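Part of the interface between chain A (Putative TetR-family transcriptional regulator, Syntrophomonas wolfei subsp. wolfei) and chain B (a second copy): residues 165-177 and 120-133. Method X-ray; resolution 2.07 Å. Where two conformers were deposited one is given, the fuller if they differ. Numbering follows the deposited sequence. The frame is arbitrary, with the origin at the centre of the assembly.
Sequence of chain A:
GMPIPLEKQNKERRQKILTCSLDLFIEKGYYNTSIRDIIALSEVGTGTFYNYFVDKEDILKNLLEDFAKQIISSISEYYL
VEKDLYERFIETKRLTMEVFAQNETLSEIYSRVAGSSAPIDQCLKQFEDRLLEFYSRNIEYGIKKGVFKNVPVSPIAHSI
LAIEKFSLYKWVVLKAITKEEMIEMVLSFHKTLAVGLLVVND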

ATOM      1  N   LYS A 165       4.651   3.681   1.456  1.00 22.00           N
ATOM      2  CA  LYS A 165       3.224   3.938   1.530  1.00 21.81           C
ATOM      3  C   LYS A 165       2.602   3.188   2.718  1.00 19.89           C
ATOM      4  O   LYS A 165       1.739   3.697   3.432  1.00 19.53           O
ATOM      5  CB  LYS A 165       2.508   3.361   0.297  1.00 26.03           C
ATOM      6  CG  LYS A 165       2.244   4.180  -0.883  1.00 33.44           C
ATOM      7  CD  LYS A 165       1.585   3.267  -1.981  1.00 37.24           C
ATOM      8  CE  LYS A 165       0.055   3.221  -1.876  1.00 31.90           C
ATOM      9  NZ  LYS A 165      -0.620   4.489  -2.410  1.00 26.77           N
ATOM     10  N   PHE A 166       2.926   1.920   2.823  1.00 24.55           N
ATOM     11  CA  PHE A 166       2.315   1.049   3.847  1.00 22.51           C
ATOM     12  C   PHE A 166       2.710   1.461   5.270  1.00 22.93           C
ATOM     13  O   PHE A 166       1.874   1.508   6.143  1.00 22.06           O
ATOM     14  CB  PHE A 166       2.705  -0.403   3.657  1.00 22.43           C
ATOM     15  CG  PHE A 166       1.935  -1.371   4.562  1.00 17.97           C
ATOM     16  CD1 PHE A 166       0.576  -1.237   4.742  1.00 22.67           C
ATOM     17  CD2 PHE A 166       2.576  -2.426   5.172  1.00 27.46           C
ATOM     18  CE1 PHE A 166      -0.158  -2.119   5.524  1.00 25.85           C
ATOM     19  CE2 PHE A 166       1.859  -3.324   5.969  1.00 35.92           C
ATOM     20  CZ  PHE A 166       0.477  -3.164   6.139  1.00 23.39           C
ATOM     21  N   SER A 167       3.977   1.775   5.479  1.00 22.12           N
ATOM     22  CA  SER A 167       4.425   2.203   6.822  1.00 24.33           C
ATOM     23  C   SER A 167       3.873   3.617   7.160  1.00 23.90           C
ATOM     24  O   SER A 167       3.557   3.896   8.319  1.00 24.07           O
ATOM     25  CB  SER A 167       5.954   2.148   6.876  1.00 23.81           C
ATOM     26  OG  SER A 167       6.475   3.262   6.170  1.00 33.99           O
ATOM     27  N   LEU A 168       3.759   4.526   6.169  1.00 23.87           N
ATOM     28  CA  LEU A 168       3.104   5.834   6.386  1.00 21.75           C
ATOM     29  C   LEU A 168       1.659   5.616   6.858  1.00 22.00           C
ATOM     30  O   LEU A 168       1.194   6.204   7.815  1.00 22.69           O
ATOM     31  CB  LEU A 168       3.073   6.652   5.075  1.00 24.13           C
ATOM     32  CG  LEU A 168       2.510   8.083   5.119  1.00 20.26           C
ATOM     33  CD1 LEU A 168       3.183   8.923   6.256  1.00 20.18           C
ATOM     34  CD2 LEU A 168       2.640   8.751   3.686  1.00 15.50           C
ATOM     35  N   TYR A 169       0.939   4.753   6.153  1.00 23.35           N
ATOM     36  CA  TYR A 169      -0.450   4.474   6.488  1.00 23.41           C
ATOM     37  C   TYR A 169      -0.589   3.948   7.922  1.00 24.66           C
ATOM     38  O   TYR A 169      -1.462   4.383   8.666  1.00 25.99           O
ATOM     39  CB  TYR A 169      -1.049   3.511   5.459  1.00 22.89           C
ATOM     40  CG  TYR A 169      -2.224   2.662   5.905  1.00 21.67           C
ATOM     41  CD1 TYR A 169      -3.529   3.108   5.792  1.00 28.00           C
ATOM     42  CD2 TYR A 169      -2.022   1.374   6.386  1.00 23.61           C
ATOM     43  CE1 TYR A 169      -4.606   2.287   6.177  1.00 27.95           C
ATOM     44  CE2 TYR A 169      -3.092   0.542   6.749  1.00 24.57           C
ATOM     45  CZ  TYR A 169      -4.379   1.009   6.654  1.00 30.51           C
ATOM     46  OH  TYR A 169      -5.437   0.171   7.012  1.00 34.48           O
ATOM     47  N   LYS A 170       0.291   3.048   8.328  1.00 24.27           N
ATOM     48  CA  LYS A 170       0.236   2.509   9.693  1.00 23.96           C
ATOM     49  C   LYS A 170       0.561   3.543  10.766  1.00 24.89           C
ATOM     50  O   LYS A 170       0.075   3.434  11.911  1.00 22.82           O
ATOM     51  CB  LYS A 170       1.140   1.283   9.856  1.00 21.63           C
ATOM     52  CG  LYS A 170       0.690   0.078   9.039  1.00 26.46           C
ATOM     53  CD  LYS A 170       1.434  -1.278   9.404  1.00 23.77           C
ATOM     54  CE  LYS A 170       1.250  -1.761  10.853  1.00 28.82           C
ATOM     55  NZ  LYS A 170       1.268  -3.260  11.013  1.00 26.05           N
ATOM     56  N   TRP A 171       1.365   4.545  10.430  1.00 23.35           N
ATOM     57  CA  TRP A 171       1.655   5.613  11.398  1.00 22.85           C
ATOM     58  C   TRP A 171       0.512   6.613  11.450  1.00 26.40           C
ATOM     59  O   TRP A 171      -0.150   6.762  12.497  1.00 24.53           O
ATOM     60  CB  TRP A 171       2.951   6.309  11.054  1.00 26.03           C
ATOM     61  CG  TRP A 171       3.195   7.586  11.788  1.00 25.94           C
ATOM     62  CD1 TRP A 171       3.244   7.765  13.139  1.00 34.61           C
ATOM     63  CD2 TRP A 171       3.485   8.859  11.205  1.00 21.46           C
ATOM     64  NE1 TRP A 171       3.511   9.083  13.430  1.00 32.25           N
ATOM     65  CE2 TRP A 171       3.674   9.770  12.256  1.00 28.42           C
ATOM     66  CE3 TRP A 171       3.611   9.313   9.893  1.00 24.47           C
ATOM     67  CZ2 TRP A 171       3.964  11.114  12.038  1.00 25.52           C
ATOM     68  CZ3 TRP A 171       3.911  10.658   9.681  1.00 29.77           C
ATOM     69  CH2 TRP A 171       4.074  11.537  10.747  1.00 30.34           C
ATOM     70  N   VAL A 172       0.244   7.253  10.304  1.00 26.92           N
ATOM     71  CA  VAL A 172      -0.663   8.389  10.261  1.00 25.91           C
ATOM     72  C   VAL A 172      -2.145   7.997  10.223  1.00 26.55           C
ATOM     73  O   VAL A 172      -2.969   8.759  10.703  1.00 25.90           O
ATOM     74  CB  VAL A 172      -0.297   9.405   9.100  1.00 27.70           C
ATOM     75  CG1 VAL A 172      -0.775   8.900   7.708  1.00 21.03           C
ATOM     76  CG2 VAL A 172      -0.860  10.764   9.406  1.00 30.81           C
ATOM     77  N   VAL A 173      -2.503   6.847   9.658  1.00 24.37           N
ATOM     78  CA  VAL A 173      -3.904   6.442   9.668  1.00 25.46           C
ATOM     79  C   VAL A 173      -4.225   5.454  10.808  1.00 29.10           C
ATOM     80  O   VAL A 173      -5.110   5.740  11.617  1.00 28.46           O
ATOM     81  CB  VAL A 173      -4.392   5.895   8.334  1.00 25.92           C
ATOM     82  CG1 VAL A 173      -5.801   5.337   8.463  1.00 23.29           C
ATOM     83  CG2 VAL A 173      -4.337   6.998   7.259  1.00 22.53           C
ATOM     84  N   LEU A 174      -3.545   4.310  10.874  1.00 24.46           N
ATOM     85  CA  LEU A 174      -3.819   3.329  11.939  1.00 29.56           C
ATOM     86  C   LEU A 174      -3.370   3.767  13.325  1.00 30.40           C
ATOM     87  O   LEU A 174      -3.929   3.312  14.331  1.00 32.18           O
ATOM     88  CB  LEU A 174      -3.153   1.989  11.659  1.00 29.40           C
ATOM     89  CG  LEU A 174      -3.582   1.219  10.425  1.00 33.13           C
ATOM     90  CD1 LEU A 174      -3.075  -0.204  10.578  1.00 29.49           C
ATOM     91  CD2 LEU A 174      -5.084   1.233  10.316  1.00 32.69           C
ATOM     92  N   LYS A 175      -2.391   4.661  13.390  1.00 30.92           N
ATOM     93  CA  LYS A 175      -1.778   5.040  14.666  1.00 32.46           C
ATOM     94  C   LYS A 175      -1.291   3.774  15.367  1.00 31.93           C
ATOM     95  O   LYS A 175      -1.386   3.689  16.565  1.00 29.41           O
ATOM     96  CB  LYS A 175      -2.777   5.750  15.604  1.00 35.10           C
ATOM     97  CG  LYS A 175      -3.761   6.736  14.976  1.00 42.29           C
ATOM     98  CD  LYS A 175      -3.122   8.086  14.734  1.00 50.93           C
ATOM     99  CE  LYS A 175      -4.137   9.084  14.168  1.00 53.99           C
ATOM    100  NZ  LYS A 175      -3.476  10.013  13.202  1.00 56.59           N
ATOM    101  N   ALA A 176      -0.827   2.780  14.610  1.00 30.23           N
ATOM    102  CA  ALA A 176      -0.391   1.480  15.168  1.00 28.20           C
ATOM    103  C   ALA A 176       1.121   1.467  15.467  1.00 26.72           C
ATOM    104  O   ALA A 176       1.600   0.648  16.234  1.00 25.51           O
ATOM    105  CB  ALA A 176      -0.770   0.330  14.189  1.00 26.39           C
ATOM    106  N   ILE A 177       1.864   2.406  14.883  1.00 26.73           N
ATOM    107  CA  ILE A 177       3.277   2.526  15.132  1.00 25.64           C
ATOM    108  C   ILE A 177       3.620   4.004  15.338  1.00 28.19           C
ATOM    109  O   ILE A 177       2.877   4.864  14.921  1.00 29.59           O
ATOM    110  CB  ILE A 177       4.140   1.958  13.956  1.00 24.14           C
ATOM    111  CG1 ILE A 177       3.826   2.658  12.614  1.00 26.38           C
ATOM    112  CG2 ILE A 177       3.946   0.451  13.791  1.00 22.98           C
ATOM    113  CD1 ILE A 177       4.733   2.195  11.423  1.00 20.95           C
TER
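Chain B, residues 120-133: IDQCLKQFEDRLLE

Chain B residues 120-133 form one unbroken stretch of helix that runs across the C-terminal part of a chain A helix and the turn that follows it. The two helices run in largely opposing directions, with 131° between their N-to-C vectors and a signed crossing angle of -131°. Their axes come no closer than 12.8 Å, so direct contact is between side chains, while backbone carbonyls take part through water. The chains draw together toward the end of the chain A helix: the CA atoms of A:Phe166 and B:Glu128 are 11.1 Å apart, those of A:Leu174 and B:Asp121 only 7.2 Å.

B:Asp121, the residue most covered, points toward chain A and meets three of its residues. Its OD1 accepts a hydrogen bond from A:Tyr169 OH at 2.6 Å, near the plane of the tyrosine ring. Its OD2 lies 3.7 Å from A:Val173 CG1, and its CB lies 3.7 Å from A:Leu174 CD2, so the same short side chain offers a polar end to the phenol and an aliphatic base to the leucine. Water 1 reinforces the pairing, donating to B:Asp121 O at 2.8 Å and to A:Tyr169 OH at 2.5 Å.

One turn on, B:Lys125 leaves its helix sideways, extended through chi3, and its methylene groups carry the contact: CD is 4.0 Å from A:Leu174 CD1, and CE is 3.8 Å from A:Ala176 CB. Its NZ is held within chain B by a salt bridge to B:Asp129 OD2 at 2.6 Å. A:Leu174 thus spans one helical turn of chain B, between B:Asp121 and B:Lys125. Beyond it the chain turns at A:Lys175, which has positive phi, and A:Ala176 follows with its CB toward chain B.

Farther along, B:Glu128 OE1 approaches the edge of the A:Phe166 ring, 3.5 Å from CE1, and accepts from water 3 at 2.8 Å; that water also donates a weak hydrogen bond to A:Tyr169 OH at 3.0 Å. A:Lys170 starts sideways, but its end comes nearer chain B, placing NZ 3.9 Å from B:Leu132 CD1 and 4.0 Å from B:Asp129 OD1, a long salt bridge. Waters 4 and 5 fill in this charge pair, each accepting from A:Lys170 NZ at 2.6 Å and donating to B:Asp129 OD1, at 2.9 and 2.8 Å respectively.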

ATOM      1  N   ILE B 120     -13.310  -0.060   9.468  1.00 22.43           N
ATOM      2  CA  ILE B 120     -12.918  -0.906   8.311  1.00 22.58           C
ATOM      3  C   ILE B 120     -11.413  -1.134   8.353  1.00 22.75           C
ATOM      4  O   ILE B 120     -10.948  -2.265   8.167  1.00 22.17           O
ATOM      5  CB  ILE B 120     -13.417  -0.298   7.001  1.00 21.18           C
ATOM      6  CG1 ILE B 120     -14.916  -0.617   6.845  1.00 19.74           C
ATOM      7  CG2 ILE B 120     -12.646  -0.853   5.800  1.00 22.73           C
ATOM      8  CD1 ILE B 120     -15.851  -0.009   7.891  1.00 17.56           C
ATOM      9  N   ASP B 121     -10.658  -0.085   8.686  1.00 23.80           N
ATOM     10  CA  ASP B 121      -9.219  -0.263   8.927  1.00 26.81           C
ATOM     11  C   ASP B 121      -8.912  -1.253  10.066  1.00 26.11           C
ATOM     12  O   ASP B 121      -7.980  -2.055   9.948  1.00 29.40           O
ATOM     13  CB  ASP B 121      -8.536   1.078   9.124  1.00 26.36           C
ATOM     14  CG  ASP B 121      -8.305   1.802   7.802  1.00 31.90           C
ATOM     15  OD1 ASP B 121      -7.842   1.149   6.824  1.00 30.75           O
ATOM     16  OD2 ASP B 121      -8.553   3.024   7.751  1.00 33.08           O
ATOM     17  N   GLN B 122      -9.710  -1.257  11.137  1.00 26.57           N
ATOM     18  CA  GLN B 122      -9.578  -2.269  12.199  0.50 26.46           C
ATOM     19  C   GLN B 122      -9.740  -3.675  11.583  1.00 24.85           C
ATOM     20  O   GLN B 122      -9.029  -4.585  11.932  1.00 24.34           O
ATOM     21  CB  GLN B 122     -10.605  -2.048  13.350  0.50 26.28           C
ATOM     22  CG  GLN B 122     -10.309  -0.856  14.332  0.50 28.94           C
ATOM     23  CD  GLN B 122     -11.482  -0.481  15.294  0.50 34.66           C
ATOM     24  OE1 GLN B 122     -11.335   0.410  16.141  0.50 27.79           O
ATOM     25  NE2 GLN B 122     -12.627  -1.168  15.169  0.50 33.73           N
ATOM     26  N   CYS B 123     -10.719  -3.853  10.687  1.00 26.19           N
ATOM     27  CA  CYS B 123     -10.912  -5.171  10.052  1.00 25.68           C
ATOM     28  C   CYS B 123      -9.705  -5.539   9.187  1.00 28.07           C
ATOM     29  O   CYS B 123      -9.215  -6.660   9.221  1.00 29.46           O
ATOM     30  CB  CYS B 123     -12.131  -5.192   9.147  1.00 27.22           C
ATOM     31  SG  CYS B 123     -13.706  -4.891   9.956  1.00 27.61           S
ATOM     32  N   LEU B 124      -9.224  -4.602   8.378  1.00 28.28           N
ATOM     33  CA  LEU B 124      -8.091  -4.914   7.514  0.50 26.07           C
ATOM     34  C   LEU B 124      -6.880  -5.197   8.387  1.00 27.40           C
ATOM     35  O   LEU B 124      -6.056  -5.990   8.005  1.00 28.95           O
ATOM     36  CB  LEU B 124      -7.822  -3.818   6.483  0.50 24.71           C
ATOM     37  CG  LEU B 124      -8.547  -4.032   5.136  0.50 19.35           C
ATOM     38  CD1 LEU B 124     -10.100  -4.003   5.273  0.50  8.41           C
ATOM     39  CD2 LEU B 124      -8.094  -3.006   4.124  0.50 17.23           C
ATOM     40  N   LYS B 125      -6.814  -4.573   9.579  1.00 27.26           N
ATOM     41  CA  LYS B 125      -5.648  -4.731  10.468  1.00 28.16           C
ATOM     42  C   LYS B 125      -5.560  -6.147  10.998  1.00 28.14           C
ATOM     43  O   LYS B 125      -4.483  -6.711  11.080  1.00 27.04           O
ATOM     44  CB  LYS B 125      -5.624  -3.709  11.626  1.00 28.49           C
ATOM     45  CG  LYS B 125      -4.270  -3.706  12.383  1.00 29.61           C
ATOM     46  CD  LYS B 125      -4.213  -2.659  13.536  1.00 29.13           C
ATOM     47  CE  LYS B 125      -2.936  -2.791  14.330  1.00 29.36           C
ATOM     48  NZ  LYS B 125      -2.846  -4.107  15.058  1.00 31.98           N
ATOM     49  N   GLN B 126      -6.707  -6.745  11.287  1.00 27.45           N
ATOM     50  CA  GLN B 126      -6.714  -8.120  11.760  1.00 29.36           C
ATOM     51  C   GLN B 126      -6.262  -9.095  10.672  1.00 26.09           C
ATOM     52  O   GLN B 126      -5.492 -10.008  10.928  1.00 26.13           O
ATOM     53  CB  GLN B 126      -8.100  -8.475  12.331  1.00 31.09           C
ATOM     54  CG  GLN B 126      -8.426  -7.595  13.513  1.00 43.07           C
ATOM     55  CD  GLN B 126      -9.761  -7.895  14.170  1.00 55.66           C
ATOM     56  OE1 GLN B 126     -10.231  -9.041  14.161  1.00 58.11           O
ATOM     57  NE2 GLN B 126     -10.376  -6.856  14.762  1.00 54.32           N
ATOM     58  N   PHE B 127      -6.748  -8.882   9.460  1.00 25.24           N
ATOM     59  CA  PHE B 127      -6.339  -9.651   8.289  1.00 23.75           C
ATOM     60  C   PHE B 127      -4.808  -9.501   8.041  1.00 23.94           C
ATOM     61  O   PHE B 127      -4.053 -10.475   8.046  1.00 23.87           O
ATOM     62  CB  PHE B 127      -7.180  -9.177   7.101  1.00 22.61           C
ATOM     63  CG  PHE B 127      -6.723  -9.698   5.789  1.00 25.34           C
ATOM     64  CD1 PHE B 127      -6.900 -11.030   5.471  1.00 22.75           C
ATOM     65  CD2 PHE B 127      -6.123  -8.861   4.868  1.00 27.11           C
ATOM     66  CE1 PHE B 127      -6.478 -11.536   4.272  1.00 23.50           C
ATOM     67  CE2 PHE B 127      -5.688  -9.367   3.647  1.00 23.03           C
ATOM     68  CZ  PHE B 127      -5.877 -10.706   3.347  1.00 27.22           C
ATOM     69  N   GLU B 128      -4.354  -8.270   7.911  1.00 22.17           N
ATOM     70  CA  GLU B 128      -2.933  -7.988   7.676  1.00 22.52           C
ATOM     71  C   GLU B 128      -1.998  -8.460   8.799  1.00 23.99           C
ATOM     72  O   GLU B 128      -0.953  -9.036   8.504  1.00 23.23           O
ATOM     73  CB  GLU B 128      -2.760  -6.497   7.331  1.00 21.75           C
ATOM     74  CG  GLU B 128      -3.322  -6.253   5.900  1.00 24.44           C
ATOM     75  CD  GLU B 128      -3.217  -4.851   5.368  1.00 25.02           C
ATOM     76  OE1 GLU B 128      -3.125  -3.897   6.150  1.00 28.66           O
ATOM     77  OE2 GLU B 128      -3.267  -4.715   4.131  1.00 31.87           O
ATOM     78  N   ASP B 129      -2.385  -8.270  10.065  1.00 25.14           N
ATOM     79  CA  ASP B 129      -1.579  -8.727  11.227  1.00 23.90           C
ATOM     80  C   ASP B 129      -1.412 -10.235  11.183  1.00 25.46           C
ATOM     81  O   ASP B 129      -0.333 -10.777  11.527  1.00 26.05           O
ATOM     82  CB  ASP B 129      -2.229  -8.322  12.577  1.00 23.26           C
ATOM     83  CG  ASP B 129      -1.986  -6.859  12.954  1.00 26.01           C
ATOM     84  OD1 ASP B 129      -1.230  -6.126  12.245  1.00 31.08           O
ATOM     85  OD2 ASP B 129      -2.562  -6.431  13.984  1.00 30.11           O
ATOM     86  N   ARG B 130      -2.463 -10.923  10.753  1.00 24.94           N
ATOM     87  CA  ARG B 130      -2.426 -12.388  10.665  1.00 27.84           C
ATOM     88  C   ARG B 130      -1.426 -12.866   9.615  1.00 29.17           C
ATOM     89  O   ARG B 130      -0.617 -13.767   9.883  1.00 26.17           O
ATOM     90  CB  ARG B 130      -3.806 -12.935  10.314  1.00 30.89           C
ATOM     91  CG  ARG B 130      -3.891 -14.462  10.292  1.00 32.01           C
ATOM     92  CD  ARG B 130      -5.325 -14.904  10.305  1.00 37.97           C
ATOM     93  NE  ARG B 130      -5.481 -16.341  10.075  1.00 38.53           N
ATOM     94  CZ  ARG B 130      -6.640 -16.908   9.766  1.00 46.12           C
ATOM     95  NH1 ARG B 130      -7.749 -16.170   9.640  1.00 48.04           N
ATOM     96  NH2 ARG B 130      -6.695 -18.213   9.571  1.00 49.34           N
ATOM     97  N   LEU B 131      -1.488 -12.255   8.432  1.00 27.34           N
ATOM     98  CA  LEU B 131      -0.520 -12.521   7.380  1.00 25.80           C
ATOM     99  C   LEU B 131       0.906 -12.133   7.831  1.00 25.19           C
ATOM    100  O   LEU B 131       1.845 -12.908   7.663  1.00 20.45           O
ATOM    101  CB  LEU B 131      -0.905 -11.775   6.105  1.00 24.41           C
ATOM    102  CG  LEU B 131      -2.171 -12.221   5.383  1.00 26.88           C
ATOM    103  CD1 LEU B 131      -2.291 -11.367   4.166  1.00 19.24           C
ATOM    104  CD2 LEU B 131      -2.217 -13.758   5.045  1.00 20.38           C
ATOM    105  N   LEU B 132       1.058 -10.951   8.426  1.00 24.73           N
ATOM    106  CA  LEU B 132       2.367 -10.510   8.902  1.00 23.76           C
ATOM    107  C   LEU B 132       3.015 -11.466   9.912  1.00 21.83           C
ATOM    108  O   LEU B 132       4.226 -11.774   9.797  1.00 16.49           O
ATOM    109  CB  LEU B 132       2.314  -9.087   9.489  1.00 23.75           C
ATOM    110  CG  LEU B 132       2.109  -7.985   8.439  1.00 27.56           C
ATOM    111  CD1 LEU B 132       1.580  -6.684   9.123  1.00 16.74           C
ATOM    112  CD2 LEU B 132       3.395  -7.730   7.650  1.00 18.13           C
ATOM    113  N   GLU B 133       2.225 -11.956  10.871  1.00 22.48           N
ATOM    114  CA  GLU B 133       2.696 -12.922  11.848  1.00 23.89           C
ATOM    115  C   GLU B 133       3.108 -14.219  11.159  1.00 24.08           C
ATOM    116  O   GLU B 133       4.175 -14.745  11.412  1.00 23.84           O
ATOM    117  CB  GLU B 133       1.630 -13.207  12.934  1.00 29.12           C
ATOM    118  CG  GLU B 133       1.491 -12.109  14.025  1.00 37.88           C
TER
HETATM  119  O   HOH W   1      -5.496  -1.760   8.621  1.00 27.34           O
HETATM  120  O   HOH W   2      -8.036   4.221  10.954  1.00 38.42           O
HETATM  121  O   HOH W   3      -4.726  -1.958   5.007  1.00 33.05           O
HETATM  122  O   HOH W   4      -0.881  -4.287  10.071  1.00 26.58           O
HETATM  123  O   HOH W   5       0.301  -3.980  13.287  1.00 39.65           O